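Local coordinates for catechol 1,2-dioxygenase (Burkholderia ambifaria, PDB 5VXT), which probably catalyses the iron(III)-dependent intradiol ring cleavage of catechol to cis,cis-muconate, at residues P277-A283 and A294-F300. Coordinates in Å, arbitrary orientation, origin at the centre of the assembly. Numbering follows the deposited sequence.
Sequences PPVTAKA and AYQDIEF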
# COMPACT_ATOMS: atom_id res chain seq x y z
N PRO B 277 21.58 23.54 15.50
CA PRO B 277 22.15 24.83 15.92
C PRO B 277 22.05 25.02 17.42
O PRO B 277 21.14 24.48 18.07
CB PRO B 277 21.31 25.86 15.16
CG PRO B 277 20.05 25.15 14.76
CD PRO B 277 20.19 23.67 15.04
N PRO B 278 22.99 25.76 18.01
CA PRO B 278 22.90 26.09 19.44
C PRO B 278 21.63 26.87 19.76
O PRO B 278 21.14 27.66 18.96
CB PRO B 278 24.14 26.94 19.69
CG PRO B 278 25.11 26.49 18.65
CD PRO B 278 24.29 26.13 17.44
N VAL B 279 21.11 26.62 20.96
CA VAL B 279 20.01 27.38 21.54
C VAL B 279 20.57 28.24 22.67
O VAL B 279 21.39 27.78 23.47
CB VAL B 279 18.90 26.45 22.06
CG1 VAL B 279 17.68 27.25 22.50
CG2 VAL B 279 18.51 25.41 20.99
N THR B 280 20.11 29.50 22.73
CA THR B 280 20.56 30.48 23.72
C THR B 280 19.41 30.90 24.62
O THR B 280 18.28 31.08 24.15
CB THR B 280 21.15 31.74 23.02
OG1 THR B 280 22.45 31.46 22.49
CG2 THR B 280 21.27 32.89 23.99
N ALA B 281 19.69 31.06 25.92
CA ALA B 281 18.76 31.70 26.85
C ALA B 281 18.88 33.22 26.78
O ALA B 281 19.99 33.76 26.79
CB ALA B 281 19.02 31.24 28.28
N LYS B 282 17.74 33.91 26.74
CA LYS B 282 17.72 35.36 26.63
C LYS B 282 16.58 35.92 27.47
O LYS B 282 15.69 35.19 27.92
CB LYS B 282 17.59 35.80 25.16
CG LYS B 282 18.87 35.62 24.36
CD LYS B 282 18.76 36.21 22.97
CE LYS B 282 20.13 36.27 22.30
NZ LYS B 282 20.11 37.03 21.02
N ALA B 283 16.62 37.23 27.69
CA ALA B 283 15.63 37.93 28.50
C ALA B 283 15.04 39.08 27.69
O ALA B 283 15.44 39.35 26.55
CB ALA B 283 16.25 38.44 29.80
N ALA B 294 12.02 35.39 30.20
CA ALA B 294 13.05 34.48 29.73
C ALA B 294 12.55 33.68 28.54
O ALA B 294 11.41 33.21 28.52
CB ALA B 294 13.49 33.54 30.85
N TYR B 295 13.40 33.55 27.52
CA TYR B 295 13.03 32.79 26.34
C TYR B 295 14.27 32.18 25.71
O TYR B 295 15.40 32.63 25.93
CB TYR B 295 12.29 33.65 25.31
CG TYR B 295 13.12 34.73 24.65
CD1 TYR B 295 13.75 34.51 23.43
CD2 TYR B 295 13.26 35.98 25.24
CE1 TYR B 295 14.51 35.51 22.82
CE2 TYR B 295 14.01 36.98 24.65
CZ TYR B 295 14.63 36.74 23.44
OH TYR B 295 15.38 37.74 22.86
N GLN B 296 14.04 31.14 24.91
CA GLN B 296 15.11 30.47 24.18
C GLN B 296 15.18 31.02 22.77
O GLN B 296 14.16 31.36 22.16
CB GLN B 296 14.88 28.95 24.16
CG GLN B 296 15.26 28.31 25.49
CD GLN B 296 14.84 26.86 25.61
OE1 GLN B 296 13.65 26.54 25.50
NE2 GLN B 296 15.80 25.98 25.84
N ASP B 297 16.40 31.11 22.25
CA ASP B 297 16.69 31.83 21.02
C ASP B 297 17.57 30.96 20.14
O ASP B 297 18.57 30.41 20.61
CB ASP B 297 17.37 33.17 21.34
CG ASP B 297 17.61 34.01 20.12
OD1 ASP B 297 18.75 34.03 19.61
OD2 ASP B 297 16.65 34.67 19.67
N ILE B 298 17.19 30.80 18.87
CA ILE B 298 17.99 30.05 17.92
C ILE B 298 18.29 30.93 16.73
O ILE B 298 17.37 31.37 16.03
CB ILE B 298 17.29 28.76 17.46
CG1 ILE B 298 16.97 27.86 18.65
CG2 ILE B 298 18.18 28.04 16.47
CD1 ILE B 298 16.41 26.51 18.25
N GLU B 299 19.58 31.17 16.48
CA GLU B 299 20.00 31.86 15.27
C GLU B 299 20.29 30.81 14.21
O GLU B 299 21.10 29.90 14.41
CB GLU B 299 21.23 32.75 15.52
CG GLU B 299 21.77 33.38 14.24
CD GLU B 299 22.80 34.47 14.47
OE1 GLU B 299 22.87 34.99 15.61
OE2 GLU B 299 23.53 34.81 13.52
N PHE B 300 19.61 30.92 13.08
CA PHE B 300 19.80 29.95 12.00
C PHE B 300 19.64 30.66 10.67
O PHE B 300 18.57 31.20 10.38
CB PHE B 300 18.83 28.79 12.12
CG PHE B 300 19.20 27.63 11.26
CD1 PHE B 300 20.18 26.74 11.66
CD2 PHE B 300 18.57 27.43 10.05
CE1 PHE B 300 20.52 25.66 10.86
CE2 PHE B 300 18.91 26.36 9.25
CZ PHE B 300 19.89 25.48 9.66
O HOH W 1 22.71 29.05 16.29
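Lys-282 lays its CB over one face of the Tyr-295 ring, a CH-pi contact 3.9 Å from the centroid, and runs on, extended, until NZ reaches Asp-297 OD1 at 3.6 Å, a long salt bridge; OD1 is also hydrogen-bonded by His-151 on strand 147-155. The setting is an antiparallel pair at the margin of a sheet in the beta-sandwich of intradiol dioxygenases: 280-282 is an outermost strand within the chain, and 295-299 lies between it and 147-155. Thr-280 and Asp-297 exchange backbone hydrogen bonds (Thr-280 N to Asp-297 O 2.8 Å, Asp-297 N to Thr-280 O 2.7 Å), and Lys-282 and Tyr-295 do likewise. Toward Pro-277 the backbones splay and apolar packing takes over: Pro-277 CG meets Phe-300 CD1 at 3.5 Å and Ile-298 CG2 at 3.8 Å, and Pro-277 and Ile-298 both touch Phe-255 on strand 251-256 of the other sheet. Here a water bridges the backbones, donating to Glu-299 O at 2.6 Å and weakly to Pro-278 O at 3.4 Å.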